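VipE (Legionella pneumophila subsp. pneumophila str. Philadelphia 1, PDB 4QN8) is an effector protein of Legionella pneumophila, probably acting inside host cells in a way not yet defined, seen here as its helical N-terminal part. Local coordinates at residues Q9-I12 / N13-A17. Sequence-based numbering, arbitrary orientation.
Sequences QRLI and NTYGA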
ATOM      1  N   GLN A   9       1.400   2.117 -15.046  1.00 22.39           N
ATOM      2  CA  GLN A   9       2.520   2.574 -15.866  1.00 22.24           C
ATOM      3  C   GLN A   9       2.728   4.076 -15.759  1.00 23.54           C
ATOM      4  O   GLN A   9       3.866   4.546 -15.680  1.00 21.00           O
ATOM      5  CB  GLN A   9       2.302   2.200 -17.333  1.00 20.18           C
ATOM      6  CG  GLN A   9       2.284   0.693 -17.604  1.00 23.03           C
ATOM      7  CD  GLN A   9       1.747   0.370 -18.987  1.00 37.45           C
ATOM      8  OE1 GLN A   9       1.366   1.268 -19.742  1.00 46.33           O
ATOM      9  NE2 GLN A   9       1.716  -0.914 -19.325  1.00 47.58           N
ATOM     10  N   ARG A  10       1.633   4.833 -15.785  1.00 21.23           N
ATOM     11  CA  ARG A  10       1.748   6.291 -15.791  1.00 21.36           C
ATOM     12  C   ARG A  10       2.261   6.757 -14.436  1.00 26.40           C
ATOM     13  O   ARG A  10       3.115   7.635 -14.366  1.00 21.28           O
ATOM     14  CB  ARG A  10       0.413   6.954 -16.131  1.00 20.99           C
ATOM     15  CG  ARG A  10      -0.149   6.535 -17.492  1.00 21.47           C
ATOM     16  CD  ARG A  10       0.667   7.092 -18.646  1.00 26.23           C
ATOM     17  NE  ARG A  10       0.271   6.500 -19.922  1.00 25.61           N
ATOM     18  CZ  ARG A  10      -0.768   6.906 -20.648  1.00 32.31           C
ATOM     19  NH1 ARG A  10      -1.523   7.923 -20.237  1.00 26.19           N
ATOM     20  NH2 ARG A  10      -1.047   6.304 -21.796  1.00 29.63           N
ATOM     21  N   LEU A  11       1.751   6.161 -13.363  1.00 21.24           N
ATOM     22  CA  LEU A  11       2.172   6.566 -12.024  1.00 26.60           C
ATOM     23  C   LEU A  11       3.612   6.130 -11.727  1.00 24.61           C
ATOM     24  O   LEU A  11       4.360   6.860 -11.066  1.00 24.39           O
ATOM     25  CB  LEU A  11       1.180   6.079 -10.959  1.00 18.66           C
ATOM     26  CG  LEU A  11      -0.200   6.726 -11.143  1.00 25.02           C
ATOM     27  CD1 LEU A  11      -1.285   6.021 -10.352  1.00 22.77           C
ATOM     28  CD2 LEU A  11      -0.179   8.200 -10.752  1.00 27.87           C
ATOM     29  N   ILE A  12       4.015   4.971 -12.250  1.00 22.66           N
ATOM     30  CA  ILE A  12       5.415   4.546 -12.142  1.00 22.29           C
ATOM     31  C   ILE A  12       6.299   5.499 -12.949  1.00 29.05           C
ATOM     32  O   ILE A  12       7.385   5.883 -12.504  1.00 26.46           O
ATOM     33  CB  ILE A  12       5.632   3.102 -12.628  1.00 22.21           C
ATOM     34  CG1 ILE A  12       4.848   2.122 -11.758  1.00 23.21           C
ATOM     35  CG2 ILE A  12       7.114   2.738 -12.596  1.00 24.82           C
ATOM     36  CD1 ILE A  12       5.589   1.621 -10.545  1.00 31.97           C
ATOM     37  N   ASN A  13       5.829   5.882 -14.137  1.00 20.54           N
ATOM     38  CA  ASN A  13       6.561   6.820 -14.967  1.00 21.15           C
ATOM     39  C   ASN A  13       6.827   8.116 -14.206  1.00 25.80           C
ATOM     40  O   ASN A  13       7.907   8.699 -14.299  1.00 28.12           O
ATOM     41  CB  ASN A  13       5.783   7.117 -16.252  1.00 23.00           C
ATOM     42  CG  ASN A  13       6.436   8.192 -17.080  1.00 36.18           C
ATOM     43  OD1 ASN A  13       7.537   7.998 -17.607  1.00 34.71           O
ATOM     44  ND2 ASN A  13       5.763   9.342 -17.208  1.00 38.66           N
ATOM     45  N   THR A  14       5.835   8.566 -13.451  1.00 26.30           N
ATOM     46  CA  THR A  14       5.965   9.816 -12.720  1.00 25.93           C
ATOM     47  C   THR A  14       6.786   9.617 -11.435  1.00 28.37           C
ATOM     48  O   THR A  14       7.744  10.347 -11.178  1.00 29.19           O
ATOM     49  CB  THR A  14       4.577  10.400 -12.406  1.00 27.43           C
ATOM     50  OG1 THR A  14       3.950  10.794 -13.633  1.00 28.33           O
ATOM     51  CG2 THR A  14       4.678  11.608 -11.472  1.00 26.78           C
ATOM     52  N   TYR A  15       6.440   8.596 -10.660  1.00 23.51           N
ATOM     53  CA  TYR A  15       6.963   8.462  -9.305  1.00 26.31           C
ATOM     54  C   TYR A  15       8.060   7.408  -9.098  1.00 29.12           C
ATOM     55  O   TYR A  15       8.702   7.384  -8.045  1.00 29.41           O
ATOM     56  CB  TYR A  15       5.804   8.166  -8.357  1.00 24.41           C
ATOM     57  CG  TYR A  15       4.814   9.296  -8.202  1.00 22.40           C
ATOM     58  CD1 TYR A  15       5.128  10.414  -7.447  1.00 26.67           C
ATOM     59  CD2 TYR A  15       3.548   9.227  -8.781  1.00 24.00           C
ATOM     60  CE1 TYR A  15       4.215  11.445  -7.275  1.00 27.00           C
ATOM     61  CE2 TYR A  15       2.628  10.258  -8.618  1.00 27.49           C
ATOM     62  CZ  TYR A  15       2.973  11.363  -7.866  1.00 31.34           C
ATOM     63  OH  TYR A  15       2.077  12.395  -7.690  1.00 30.44           O
ATOM     64  N   GLY A  16       8.269   6.532 -10.079  1.00 19.91           N
ATOM     65  CA  GLY A  16       9.104   5.357  -9.870  1.00 26.15           C
ATOM     66  C   GLY A  16      10.545   5.645  -9.490  1.00 27.39           C
ATOM     67  O   GLY A  16      11.105   4.998  -8.595  1.00 25.68           O
ATOM     68  N   ALA A  17      11.155   6.611 -10.168  1.00 26.36           N
ATOM     69  CA  ALA A  17      12.570   6.886  -9.948  1.00 27.33           C
ATOM     70  C   ALA A  17      12.832   7.387  -8.530  1.00 24.72           C
ATOM     71  O   ALA A  17      13.850   7.041  -7.927  1.00 27.09           O
ATOM     72  CB  ALA A  17      13.089   7.874 -10.966  1.00 33.36           C
TER
HETATM   73  O   HOH W   1       2.878   9.417 -16.608  1.00 33.10           O
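Tyr15 meets Leu11 one turn earlier in the same helix, an i, i+4 pair in which backbone and side chain share a partner. Tyr15 CB lies 3.3 Å from Leu11 O, the carbonyl oxygen that also accepts a hydrogen bond from Tyr15 N at 2.7 Å, with an N-H...O angle of 158°. With CG beside the backbone N (chi1 -66°), the ring turns back along the preceding turn, and Tyr15 CD2 brings its edge to 3.4 Å from Leu11 O, which lies close to the ring plane. Further out, Tyr15 CE2 reaches Leu11 CD2 at 4.1 Å, the two side chains running side by side. Thr14 CG2 sits over the centre of the Tyr15 ring, 3.7 Å above its plane. Thr14 OG1 adds a weak hydrogen bond to Arg10 O, which also accepts the backbone N-H of Thr14 and a hydrogen bond from a water; that water in turn accepts one from Asn13 ND2 at 2.9 Å, a bridge on the exposed flank. Gly16 N, bonded to Ile12 O at 2.7 Å, continues the helix's i to i+4 hydrogen-bonding pattern. Within this all-helical domain, the Tyr15 side chain touches Ile31 and Leu32 of helix 26-32, while Leu11 and Ile12 both reach Phe65 of helix 58-69, joining helix 6-20 to each.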